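Putative oxidoreductase (PDB 3C1A) is a putative oxidoreductase that probably binds a nicotinamide adenine dinucleotide cofactor in its Rossmann-fold domain, as other GFO/IDH/MocA family proteins do. Local coordinates at residues R186-S192 / T210-S216; D105-E110 / L305-R309; I145-V151 / A235-G241; E205-T210 / I222-T227. All coordinates share one frame. Numbering follows the deposited sequence.

Contact 1 (R186-S192 / T210-S216)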
loop_
_atom_site.group_PDB
_atom_site.type_symbol
_atom_site.label_atom_id
_atom_site.label_comp_id
_atom_site.label_asym_id
_atom_site.label_seq_id
_atom_site.Cartn_x
_atom_site.Cartn_y
_atom_site.Cartn_z
ATOM N N ARG A 186 -2.402 -16.415 3.339
ATOM C CA ARG A 186 -1.939 -17.372 2.356
ATOM C C ARG A 186 -2.165 -16.804 0.989
ATOM O O ARG A 186 -2.828 -15.779 0.835
ATOM C CB ARG A 186 -2.708 -18.695 2.479
ATOM C CG ARG A 186 -4.209 -18.520 2.536
ATOM C CD ARG A 186 -4.995 -19.805 2.255
ATOM N NE ARG A 186 -4.906 -20.123 0.841
ATOM C CZ ARG A 186 -5.671 -20.972 0.173
ATOM N NH1 ARG A 186 -6.650 -21.667 0.761
ATOM N NH2 ARG A 186 -5.444 -21.119 -1.119
ATOM N N ASP A 187 -1.672 -17.501 -0.018
ATOM C CA ASP A 187 -1.860 -17.086 -1.387
ATOM C C ASP A 187 -3.101 -17.741 -2.017
ATOM O O ASP A 187 -3.505 -18.822 -1.643
ATOM C CB ASP A 187 -0.627 -17.448 -2.214
ATOM C CG ASP A 187 0.546 -16.507 -1.972
ATOM O OD1 ASP A 187 0.351 -15.378 -1.466
ATOM O OD2 ASP A 187 1.679 -16.915 -2.298
ATOM N N PRO A 188 -3.687 -17.096 -3.018
ATOM C CA PRO A 188 -4.856 -17.705 -3.649
ATOM C C PRO A 188 -4.567 -18.969 -4.471
ATOM O O PRO A 188 -3.485 -19.114 -5.040
ATOM C CB PRO A 188 -5.419 -16.572 -4.527
ATOM C CG PRO A 188 -4.250 -15.638 -4.747
ATOM C CD PRO A 188 -3.386 -15.750 -3.535
ATOM N N ASP A 189 -5.549 -19.866 -4.502
ATOM C CA ASP A 189 -5.547 -21.052 -5.373
ATOM C C ASP A 189 -5.730 -20.632 -6.798
ATOM O O ASP A 189 -5.253 -21.290 -7.691
ATOM C CB ASP A 189 -6.737 -21.974 -5.058
ATOM C CG ASP A 189 -6.759 -22.407 -3.649
ATOM O OD1 ASP A 189 -5.780 -23.038 -3.214
ATOM O OD2 ASP A 189 -7.739 -22.093 -2.954
ATOM N N SER A 190 -6.529 -19.580 -7.003
ATOM C CA SER A 190 -6.691 -18.987 -8.328
ATOM C C SER A 190 -6.943 -17.488 -8.283
ATOM O O SER A 190 -7.470 -16.940 -7.296
ATOM C CB SER A 190 -7.817 -19.672 -9.098
ATOM O OG SER A 190 -9.022 -19.500 -8.412
ATOM N N THR A 191 -6.562 -16.852 -9.392
ATOM C CA THR A 191 -6.653 -15.414 -9.589
ATOM C C THR A 191 -7.073 -15.170 -11.037
ATOM O O THR A 191 -6.488 -15.752 -11.964
ATOM C CB THR A 191 -5.288 -14.757 -9.415
ATOM O OG1 THR A 191 -4.663 -15.270 -8.245
ATOM C CG2 THR A 191 -5.434 -13.274 -9.282
ATOM N N SER A 192 -8.106 -14.371 -11.218
ATOM C CA SER A 192 -8.552 -13.931 -12.541
ATOM C C SER A 192 -9.132 -12.535 -12.473
ATOM O O SER A 192 -9.530 -12.075 -11.419
ATOM C CB SER A 192 -9.591 -14.891 -13.102
ATOM O OG SER A 192 -10.742 -14.937 -12.290
ATOM N N THR A 210 -13.151 -6.309 -12.061
ATOM C CA THR A 210 -13.209 -7.063 -10.822
ATOM C C THR A 210 -12.166 -8.182 -10.827
ATOM O O THR A 210 -12.133 -8.998 -11.762
ATOM C CB THR A 210 -14.617 -7.596 -10.522
ATOM O OG1 THR A 210 -15.453 -6.473 -10.169
ATOM C CG2 THR A 210 -14.550 -8.569 -9.314
ATOM N N LEU A 211 -11.317 -8.194 -9.794
ATOM C CA LEU A 211 -10.372 -9.280 -9.541
ATOM C C LEU A 211 -11.000 -10.309 -8.617
ATOM O O LEU A 211 -11.518 -9.955 -7.574
ATOM C CB LEU A 211 -9.060 -8.781 -8.916
ATOM C CG LEU A 211 -8.356 -7.626 -9.624
ATOM C CD1 LEU A 211 -7.012 -7.433 -8.998
ATOM C CD2 LEU A 211 -8.242 -7.862 -11.128
ATOM N N THR A 212 -10.952 -11.576 -9.018
ATOM C CA THR A 212 -11.396 -12.673 -8.155
ATOM C C THR A 212 -10.213 -13.528 -7.746
ATOM O O THR A 212 -9.502 -14.054 -8.599
ATOM C CB THR A 212 -12.459 -13.577 -8.817
ATOM O OG1 THR A 212 -13.486 -12.773 -9.403
ATOM C CG2 THR A 212 -13.096 -14.504 -7.755
ATOM N N LEU A 213 -10.041 -13.657 -6.433
ATOM C CA LEU A 213 -8.976 -14.437 -5.798
ATOM C C LEU A 213 -9.652 -15.511 -4.976
ATOM O O LEU A 213 -10.445 -15.189 -4.095
ATOM C CB LEU A 213 -8.147 -13.547 -4.857
ATOM C CG LEU A 213 -7.135 -12.540 -5.448
ATOM C CD1 LEU A 213 -7.760 -11.636 -6.480
ATOM C CD2 LEU A 213 -6.465 -11.709 -4.342
ATOM N N ALA A 214 -9.382 -16.782 -5.289
ATOM C CA ALA A 214 -10.007 -17.908 -4.584
ATOM C C ALA A 214 -9.085 -18.523 -3.540
ATOM O O ALA A 214 -7.898 -18.789 -3.780
ATOM C CB ALA A 214 -10.494 -18.987 -5.597
ATOM N N PHE A 215 -9.645 -18.740 -2.361
ATOM C CA PHE A 215 -8.934 -19.333 -1.236
ATOM C C PHE A 215 -9.765 -20.509 -0.763
ATOM O O PHE A 215 -10.616 -20.377 0.096
ATOM C CB PHE A 215 -8.811 -18.341 -0.113
ATOM C CG PHE A 215 -8.049 -17.117 -0.476
ATOM C CD1 PHE A 215 -8.691 -16.023 -1.038
ATOM C CD2 PHE A 215 -6.692 -17.035 -0.195
ATOM C CE1 PHE A 215 -7.995 -14.883 -1.372
ATOM C CE2 PHE A 215 -5.984 -15.886 -0.505
ATOM C CZ PHE A 215 -6.645 -14.803 -1.102
ATOM N N SER A 216 -9.481 -21.651 -1.359
ATOM C CA SER A 216 -10.306 -22.844 -1.283
ATOM C C SER A 216 -11.753 -22.478 -1.579
ATOM O O SER A 216 -12.060 -22.126 -2.735
ATOM C CB SER A 216 -10.088 -23.553 0.042
ATOM O OG SER A 216 -8.746 -24.008 0.093
HETATM O O HOH W 1 -9.968 -16.761 -9.646
#
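Strands 190-201 and 204-215 pair as an antiparallel hairpin at the C-terminal domain's sheet edge, with a classic beta bulge. Arg186, long enough to reach Ser216, donates from NH1 to its OG (3.2 Å) and bridges from NH2 to Asp189 OD1 (2.9 Å); Phe215 CD2 lies over one face of its guanidinium, 3.7 Å from Arg186 NE. Asp187 looks away and pairs with Arg306. Apolar Pro188 sets CB over the Phe215 face in a CH-pi contact, 4.3 Å from the centroid. Asp189 and Ser190 together face Ala214 in the bulge: Asp189 N donates to Ala214 O (2.7 Å), and its OD2 accepts a very short bond from Ser216 N (2.4 Å). Ala214 N donates to Ser190 O (2.8 Å). Beta-branched Thr191 suits a strand and turns CG2 to Leu213 CD1 (4.0 Å). Ser192 pairs regularly: its N donates to Thr212 O (3.0 Å) and its O accepts from Thr212 N (2.8 Å). A water donates to Thr212 O (2.9 Å) and bonds Ser190 OG (3.1 Å).

Contact 2 (D105-E110 / L305-R309)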
loop_
_atom_site.group_PDB
_atom_site.type_symbol
_atom_site.label_atom_id
_atom_site.label_comp_id
_atom_site.label_asym_id
_atom_site.label_seq_id
_atom_site.Cartn_x
_atom_site.Cartn_y
_atom_site.Cartn_z
ATOM N N ASP A 105 6.923 -5.932 -11.990
ATOM C CA ASP A 105 7.599 -7.040 -12.648
ATOM C C ASP A 105 8.023 -8.062 -11.607
ATOM O O ASP A 105 8.747 -7.712 -10.663
ATOM C CB ASP A 105 8.838 -6.513 -13.349
ATOM C CG ASP A 105 9.568 -7.593 -14.078
ATOM O OD1 ASP A 105 9.037 -8.028 -15.115
ATOM O OD2 ASP A 105 10.623 -8.059 -13.603
ATOM N N LEU A 106 7.640 -9.324 -11.790
ATOM C CA LEU A 106 7.956 -10.362 -10.785
ATOM C C LEU A 106 9.452 -10.576 -10.587
ATOM O O LEU A 106 9.939 -10.552 -9.455
ATOM C CB LEU A 106 7.302 -11.696 -11.114
ATOM C CG LEU A 106 7.382 -12.797 -10.046
ATOM C CD1 LEU A 106 6.815 -12.364 -8.719
ATOM C CD2 LEU A 106 6.621 -13.994 -10.542
ATOM N N ALA A 107 10.179 -10.755 -11.687
ATOM C CA ALA A 107 11.620 -10.990 -11.629
ATOM C C ALA A 107 12.374 -9.903 -10.863
ATOM O O ALA A 107 13.328 -10.214 -10.159
ATOM C CB ALA A 107 12.198 -11.172 -13.038
ATOM N N GLU A 108 11.941 -8.650 -10.995
ATOM C CA GLU A 108 12.554 -7.512 -10.259
ATOM C C GLU A 108 12.250 -7.631 -8.766
ATOM O O GLU A 108 13.113 -7.353 -7.885
ATOM C CB GLU A 108 12.008 -6.160 -10.750
ATOM C CG GLU A 108 12.731 -5.573 -11.911
ATOM C CD GLU A 108 12.081 -4.342 -12.534
ATOM O OE1 GLU A 108 11.186 -3.662 -11.942
ATOM O OE2 GLU A 108 12.530 -4.027 -13.658
ATOM N N ALA A 109 10.999 -8.003 -8.493
ATOM C CA ALA A 109 10.526 -8.260 -7.135
ATOM C C ALA A 109 11.408 -9.327 -6.526
ATOM O O ALA A 109 11.907 -9.172 -5.433
ATOM C CB ALA A 109 9.129 -8.749 -7.185
ATOM N N GLU A 110 11.608 -10.421 -7.252
ATOM C CA GLU A 110 12.436 -11.526 -6.748
ATOM C C GLU A 110 13.895 -11.111 -6.552
ATOM O O GLU A 110 14.550 -11.607 -5.637
ATOM C CB GLU A 110 12.313 -12.722 -7.692
ATOM C CG GLU A 110 10.915 -13.292 -7.622
ATOM C CD GLU A 110 10.616 -14.323 -8.668
ATOM O OE1 GLU A 110 11.058 -14.158 -9.831
ATOM O OE2 GLU A 110 9.893 -15.285 -8.327
ATOM N N LEU A 305 6.175 -8.818 -2.609
ATOM C CA LEU A 305 6.465 -9.774 -3.681
ATOM C C LEU A 305 5.215 -10.614 -4.048
ATOM O O LEU A 305 4.902 -10.824 -5.244
ATOM C CB LEU A 305 7.663 -10.642 -3.303
ATOM C CG LEU A 305 7.950 -11.905 -4.133
ATOM C CD1 LEU A 305 8.124 -11.627 -5.622
ATOM C CD2 LEU A 305 9.191 -12.526 -3.588
ATOM N N ARG A 306 4.515 -11.088 -3.036
ATOM C CA ARG A 306 3.341 -11.941 -3.250
ATOM C C ARG A 306 2.224 -11.146 -3.947
ATOM O O ARG A 306 1.507 -11.701 -4.771
ATOM C CB ARG A 306 2.845 -12.514 -1.929
ATOM C CG ARG A 306 3.825 -13.467 -1.269
ATOM C CD ARG A 306 3.481 -13.678 0.208
ATOM N NE ARG A 306 2.097 -14.081 0.367
ATOM C CZ ARG A 306 1.340 -13.858 1.435
ATOM N NH1 ARG A 306 1.853 -13.302 2.517
ATOM N NH2 ARG A 306 0.076 -14.261 1.445
ATOM N N VAL A 307 2.076 -9.862 -3.585
ATOM C CA VAL A 307 1.115 -8.934 -4.253
ATOM C C VAL A 307 1.467 -8.789 -5.732
ATOM O O VAL A 307 0.561 -8.790 -6.573
ATOM C CB VAL A 307 1.147 -7.542 -3.658
ATOM C CG1 VAL A 307 0.371 -6.556 -4.520
ATOM C CG2 VAL A 307 0.646 -7.559 -2.132
ATOM N N VAL A 308 2.761 -8.596 -6.024
ATOM C CA VAL A 308 3.239 -8.508 -7.420
ATOM C C VAL A 308 2.935 -9.780 -8.204
ATOM O O VAL A 308 2.584 -9.739 -9.415
ATOM C CB VAL A 308 4.753 -8.166 -7.518
ATOM C CG1 VAL A 308 5.310 -8.388 -8.960
ATOM C CG2 VAL A 308 5.033 -6.722 -7.138
ATOM N N ARG A 309 3.036 -10.915 -7.532
ATOM C CA ARG A 309 2.745 -12.200 -8.199
ATOM C C ARG A 309 1.283 -12.283 -8.617
ATOM O O ARG A 309 0.961 -12.639 -9.733
ATOM C CB ARG A 309 3.119 -13.391 -7.309
ATOM C CG ARG A 309 2.842 -14.722 -8.016
ATOM C CD ARG A 309 3.298 -15.932 -7.240
ATOM N NE ARG A 309 4.736 -15.932 -7.034
ATOM C CZ ARG A 309 5.327 -15.699 -5.869
ATOM N NH1 ARG A 309 4.613 -15.439 -4.782
ATOM N NH2 ARG A 309 6.648 -15.727 -5.787
#
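Leu305 CD1 sits in the middle of the apolar patch, 3.4 Å from both Leu106 CD1 and Ala109 CB. The small methyl of Ala109 suits this position because its CA-to-CB bond points toward the other helix and lets the backbones approach, with Ala109 CA 5.5 Å from Leu305 CA. One turn further along the second helix, Val308 directs CG1 at the start of the first, 3.8 Å from Leu106 CA and 4.2 Å from Ala109 CB. Trp170 of helix 168-184 also touches Val308, so the patch runs on into the interior. Outward, Leu106 CD1 reaches Arg309 CB (4.1 Å) and the aliphatic CG of Glu110 covers Leu305 CD1 (3.8 Å). Long residues suit this border, with methylenes inside and charges at the surface: Glu110 OE2 and Arg309 NH2 attract each other at 4.1 Å, beyond salt-bridge range. Asp105 is the N-cap of the first helix, its OD2 accepting from Glu108 N (3.0 Å). The axes of the short segments 106-110 and 305-309 approach to 9.4 Å at 168°, a nearly antiparallel helix pair in which helix 301-314, ending the chain, links helix 106-119 of the Rossmann-fold region to helix 168-184.

Contact 3 (I145-V151 / A235-G241)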
loop_
_atom_site.group_PDB
_atom_site.type_symbol
_atom_site.label_atom_id
_atom_site.label_comp_id
_atom_site.label_asym_id
_atom_site.label_seq_id
_atom_site.Cartn_x
_atom_site.Cartn_y
_atom_site.Cartn_z
ATOM N N ILE A 145 -17.155 -12.374 13.992
ATOM C CA ILE A 145 -17.928 -12.725 12.798
ATOM C C ILE A 145 -17.789 -14.205 12.403
ATOM O O ILE A 145 -18.437 -14.663 11.485
ATOM C CB ILE A 145 -17.633 -11.764 11.617
ATOM C CG1 ILE A 145 -16.186 -11.862 11.126
ATOM C CG2 ILE A 145 -17.965 -10.312 12.043
ATOM C CD1 ILE A 145 -16.009 -11.541 9.610
ATOM N N GLY A 146 -16.923 -14.947 13.076
ATOM C CA GLY A 146 -16.763 -16.348 12.788
ATOM C C GLY A 146 -16.066 -16.652 11.478
ATOM O O GLY A 146 -15.585 -15.759 10.753
ATOM N N PRO A 147 -16.030 -17.918 11.121
ATOM C CA PRO A 147 -15.334 -18.257 9.892
ATOM C C PRO A 147 -15.749 -17.394 8.667
ATOM O O PRO A 147 -16.948 -17.153 8.417
ATOM C CB PRO A 147 -15.663 -19.733 9.724
ATOM C CG PRO A 147 -15.858 -20.213 11.135
ATOM C CD PRO A 147 -16.583 -19.100 11.801
ATOM N N ILE A 148 -14.749 -16.920 7.937
ATOM C CA ILE A 148 -14.953 -16.064 6.741
ATOM C C ILE A 148 -15.566 -16.857 5.608
ATOM O O ILE A 148 -15.091 -17.953 5.269
ATOM C CB ILE A 148 -13.621 -15.452 6.239
ATOM C CG1 ILE A 148 -13.015 -14.606 7.367
ATOM C CG2 ILE A 148 -13.833 -14.661 4.893
ATOM C CD1 ILE A 148 -11.586 -14.103 7.141
ATOM N N LEU A 149 -16.609 -16.289 5.012
ATOM C CA LEU A 149 -17.292 -16.889 3.838
ATOM C C LEU A 149 -16.965 -16.183 2.529
ATOM O O LEU A 149 -16.945 -16.794 1.466
ATOM C CB LEU A 149 -18.802 -16.806 4.015
ATOM C CG LEU A 149 -19.387 -17.398 5.294
ATOM C CD1 LEU A 149 -20.832 -16.927 5.517
ATOM C CD2 LEU A 149 -19.271 -18.879 5.177
ATOM N N ALA A 150 -16.763 -14.878 2.627
ATOM C CA ALA A 150 -16.538 -14.019 1.482
ATOM C C ALA A 150 -15.889 -12.732 1.901
ATOM O O ALA A 150 -16.041 -12.294 3.039
ATOM C CB ALA A 150 -17.842 -13.707 0.767
ATOM N N VAL A 151 -15.210 -12.127 0.925
ATOM C CA VAL A 151 -14.582 -10.831 1.065
ATOM C C VAL A 151 -14.873 -10.028 -0.198
ATOM O O VAL A 151 -14.779 -10.546 -1.320
ATOM C CB VAL A 151 -13.080 -10.985 1.245
ATOM C CG1 VAL A 151 -12.420 -9.658 1.259
ATOM C CG2 VAL A 151 -12.754 -11.788 2.500
ATOM N N ALA A 235 -15.715 -5.211 2.869
ATOM C CA ALA A 235 -16.602 -5.912 3.781
ATOM C C ALA A 235 -16.041 -7.300 3.952
ATOM O O ALA A 235 -15.608 -7.869 2.978
ATOM C CB ALA A 235 -18.005 -5.974 3.206
ATOM N N VAL A 236 -16.016 -7.825 5.171
ATOM C CA VAL A 236 -15.581 -9.214 5.409
ATOM C C VAL A 236 -16.802 -9.978 5.945
ATOM O O VAL A 236 -17.333 -9.648 6.990
ATOM C CB VAL A 236 -14.351 -9.340 6.377
ATOM C CG1 VAL A 236 -13.974 -10.819 6.579
ATOM C CG2 VAL A 236 -13.142 -8.599 5.794
ATOM N N PHE A 237 -17.263 -10.958 5.189
ATOM C CA PHE A 237 -18.503 -11.658 5.521
ATOM C C PHE A 237 -18.134 -12.931 6.247
ATOM O O PHE A 237 -17.387 -13.766 5.745
ATOM C CB PHE A 237 -19.335 -11.995 4.265
ATOM C CG PHE A 237 -19.721 -10.792 3.439
ATOM C CD1 PHE A 237 -20.910 -10.115 3.666
ATOM C CD2 PHE A 237 -18.900 -10.364 2.404
ATOM C CE1 PHE A 237 -21.260 -9.023 2.920
ATOM C CE2 PHE A 237 -19.251 -9.259 1.633
ATOM C CZ PHE A 237 -20.417 -8.575 1.906
ATOM N N GLY A 238 -18.680 -13.108 7.432
ATOM C CA GLY A 238 -18.480 -14.368 8.147
ATOM C C GLY A 238 -19.777 -15.046 8.476
ATOM O O GLY A 238 -20.867 -14.533 8.192
ATOM N N GLU A 239 -19.674 -16.188 9.144
ATOM C CA GLU A 239 -20.861 -16.967 9.524
ATOM C C GLU A 239 -21.788 -16.238 10.510
ATOM O O GLU A 239 -22.991 -16.514 10.565
ATOM C CB GLU A 239 -20.453 -18.269 10.187
ATOM C CG GLU A 239 -19.788 -19.246 9.299
ATOM C CD GLU A 239 -19.485 -20.533 10.008
ATOM O OE1 GLU A 239 -19.503 -20.541 11.263
ATOM O OE2 GLU A 239 -19.207 -21.529 9.297
ATOM N N ALA A 240 -21.221 -15.355 11.317
ATOM C CA ALA A 240 -21.930 -14.761 12.451
ATOM C C ALA A 240 -22.070 -13.251 12.405
ATOM O O ALA A 240 -22.757 -12.695 13.235
ATOM C CB ALA A 240 -21.247 -15.185 13.759
ATOM N N GLY A 241 -21.463 -12.606 11.413
ATOM C CA GLY A 241 -21.456 -11.146 11.286
ATOM C C GLY A 241 -20.698 -10.740 10.033
ATOM O O GLY A 241 -20.199 -11.577 9.316
#
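A classic beta bulge marks the start of strand 148-158, where Leu149 and Ala150 both face Phe237. Phe237 O accepts from Leu149 N (2.7 Å) and weakly from Ala150 N (3.4 Å), while Phe237 N donates to Ala150 O (2.8 Å). Beyond the bulge the register is regular: Ala150 CB lies 3.9 Å from Phe237 CD2 on one face, and Val151 pairs with Val236 on the other. These antiparallel neighbours, 148-158 and 229-238, lie within the mixed sheet of the GFO/IDH/MocA C-terminal domain, and Leu183 of helix 168-184 covers Ile148, Val151 and Val236. Ahead of the bulge, Ile145 O accepts from Ala240 N (2.9 Å) and Pro147 O from Glu239 N (3.0 Å). Glycines suit two places here: Gly146, leaving the helix with a positive phi of 72°, and Gly238, where a CB would collide with Ile145 O. The branched side chain of Ile145 packs with CD1 3.7 Å from Val236 CG1 and CG2 3.4 Å from Gly241 C.

Contact 4 (E205-T210 / I222-T227)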
loop_
_atom_site.group_PDB
_atom_site.type_symbol
_atom_site.label_atom_id
_atom_site.label_comp_id
_atom_site.label_asym_id
_atom_site.label_seq_id
_atom_site.Cartn_x
_atom_site.Cartn_y
_atom_site.Cartn_z
ATOM N N GLU A 205 -6.566 4.872 -19.969
ATOM C CA GLU A 205 -7.501 3.763 -19.697
ATOM C C GLU A 205 -8.631 4.215 -18.765
ATOM O O GLU A 205 -8.390 4.809 -17.713
ATOM C CB GLU A 205 -6.780 2.551 -19.052
ATOM C CG GLU A 205 -7.549 1.201 -19.183
ATOM C CD GLU A 205 -6.828 -0.010 -18.566
ATOM O OE1 GLU A 205 -6.355 0.084 -17.401
ATOM O OE2 GLU A 205 -6.737 -1.075 -19.253
ATOM N N ALA A 206 -9.853 3.892 -19.161
ATOM C CA ALA A 206 -11.056 4.231 -18.421
ATOM C C ALA A 206 -11.837 2.919 -18.343
ATOM O O ALA A 206 -12.154 2.317 -19.380
ATOM C CB ALA A 206 -11.872 5.285 -19.182
ATOM N N GLY A 207 -12.126 2.462 -17.129
ATOM C CA GLY A 207 -12.831 1.211 -16.981
ATOM C C GLY A 207 -13.163 0.724 -15.596
ATOM O O GLY A 207 -13.033 1.444 -14.598
ATOM N N ASP A 208 -13.617 -0.527 -15.587
ATOM C CA ASP A 208 -14.278 -1.196 -14.468
ATOM C C ASP A 208 -13.846 -2.653 -14.495
ATOM O O ASP A 208 -14.250 -3.364 -15.398
ATOM C CB ASP A 208 -15.790 -1.117 -14.674
ATOM C CG ASP A 208 -16.612 -1.576 -13.449
ATOM O OD1 ASP A 208 -16.031 -2.087 -12.456
ATOM O OD2 ASP A 208 -17.884 -1.459 -13.507
ATOM N N VAL A 209 -13.041 -3.083 -13.506
ATOM C CA VAL A 209 -12.537 -4.446 -13.459
ATOM C C VAL A 209 -12.825 -5.023 -12.080
ATOM O O VAL A 209 -12.872 -4.298 -11.080
ATOM C CB VAL A 209 -11.046 -4.547 -13.793
ATOM C CG1 VAL A 209 -10.213 -3.773 -12.767
ATOM C CG2 VAL A 209 -10.589 -6.010 -13.872
ATOM N N THR A 210 -13.151 -6.309 -12.061
ATOM C CA THR A 210 -13.209 -7.063 -10.822
ATOM C C THR A 210 -12.166 -8.182 -10.827
ATOM O O THR A 210 -12.133 -8.998 -11.762
ATOM C CB THR A 210 -14.617 -7.596 -10.522
ATOM O OG1 THR A 210 -15.453 -6.473 -10.169
ATOM C CG2 THR A 210 -14.550 -8.569 -9.314
ATOM N N ILE A 222 -12.481 -8.020 -5.805
ATOM C CA ILE A 222 -11.916 -6.690 -5.683
ATOM C C ILE A 222 -12.316 -5.867 -6.884
ATOM O O ILE A 222 -11.832 -6.115 -7.975
ATOM C CB ILE A 222 -10.381 -6.774 -5.649
ATOM C CG1 ILE A 222 -9.907 -7.516 -4.388
ATOM C CG2 ILE A 222 -9.703 -5.405 -5.877
ATOM C CD1 ILE A 222 -8.365 -7.872 -4.431
ATOM N N ARG A 223 -13.179 -4.887 -6.677
ATOM C CA ARG A 223 -13.618 -4.026 -7.779
ATOM C C ARG A 223 -12.832 -2.696 -7.819
ATOM O O ARG A 223 -12.722 -1.996 -6.813
ATOM C CB ARG A 223 -15.119 -3.769 -7.709
ATOM C CG ARG A 223 -15.694 -3.170 -9.012
ATOM C CD ARG A 223 -16.981 -2.421 -8.786
ATOM N NE ARG A 223 -17.423 -1.765 -10.012
ATOM C CZ ARG A 223 -18.312 -0.772 -10.053
ATOM N NH1 ARG A 223 -18.905 -0.318 -8.949
ATOM N NH2 ARG A 223 -18.640 -0.245 -11.230
ATOM N N LEU A 224 -12.285 -2.407 -9.006
ATOM C CA LEU A 224 -11.552 -1.182 -9.353
ATOM C C LEU A 224 -12.227 -0.546 -10.583
ATOM O O LEU A 224 -12.286 -1.170 -11.668
ATOM C CB LEU A 224 -10.092 -1.481 -9.710
ATOM C CG LEU A 224 -9.329 -2.526 -8.885
ATOM C CD1 LEU A 224 -7.976 -2.940 -9.526
ATOM C CD2 LEU A 224 -9.150 -2.034 -7.432
ATOM N N CYS A 225 -12.709 0.669 -10.397
ATOM C CA CYS A 225 -13.388 1.457 -11.422
ATOM C C CYS A 225 -13.054 2.958 -11.347
ATOM O O CYS A 225 -13.284 3.610 -10.320
ATOM C CB CYS A 225 -14.863 1.238 -11.310
ATOM S SG CYS A 225 -15.773 2.235 -12.514
ATOM N N ASN A 226 -12.460 3.481 -12.425
ATOM C CA ASN A 226 -11.997 4.875 -12.467
ATOM C C ASN A 226 -12.963 5.812 -13.223
ATOM O O ASN A 226 -12.572 6.913 -13.664
ATOM C CB ASN A 226 -10.564 5.004 -12.999
ATOM C CG ASN A 226 -10.411 4.579 -14.471
ATOM O OD1 ASN A 226 -11.339 4.056 -15.070
ATOM N ND2 ASN A 226 -9.221 4.802 -15.039
ATOM N N THR A 227 -14.235 5.399 -13.308
ATOM C CA THR A 227 -15.264 6.201 -13.953
ATOM C C THR A 227 -16.458 6.465 -13.028
ATOM O O THR A 227 -17.549 6.696 -13.509
ATOM C CB THR A 227 -15.708 5.543 -15.271
ATOM O OG1 THR A 227 -16.230 4.228 -15.030
ATOM C CG2 THR A 227 -14.547 5.416 -16.230
#
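Asp208 and Arg223 hold the most telling rotamers of this beta hairpin, formed by strands 204-215 and 218-225. With chi1 t, Asp208 turns its carboxylate to Arg223, whose chain is extended through chi1, chi2 and chi3, all t; the guanidinium edge meets it in a two-pronged salt bridge, NE to OD1 at 2.8 Å and NH2 to OD2 at 2.7 Å. Its third nitrogen, NH1, pairs with Glu154. On the same face, Thr210 (chi1 m) brings OG1 within 3.5 Å of Arg223 CG. Val209, chi1 p, instead faces the covering helix 168-184 beside Leu224, with CG1 3.8 Å from Leu224 CB. Here the backbones bond in both directions: Val209 N to Leu224 O (2.8 Å) and Leu224 N to Val209 O (2.9 Å). At the strand end Asn226 takes chi1 p, which swings its amide across to the other strand. Having both donor and acceptor, it gives ND2 to Glu205 O (2.8 Å) and receives Gly207 N at OD1 (2.7 Å), while its own N donates to Gly207 O (3.0 Å). The amide extends the pairing where regular backbone bonding stops, and Arg223 sets one positive charge against two carboxylates on the face away from helix 168-184.

Overall arrangement
Following the chain, contact 2 opens first, at 105-110 in the Rossmann domain, and closes last, at 305-309, so its loop encloses the other three. Contact 3 opens next and closes at 235-241, encompassing contacts 1 and 4. Those two cross: 186-192 and 205-210 come first, then 210-216 and 222-227, with Thr210 shared on strand 204-215. Contacts 1, 3 and 4 thus tie neighbouring strands of one mixed sheet: 190-201, 204-215 and 218-225 side by side, then 148-158 with 229-238 beyond. Contact 2 instead joins the Rossmann part to the C-terminal helix, and it meets contact 1 through the salt bridge from Asp187 OD1 to Arg306 NE (2.8 Å).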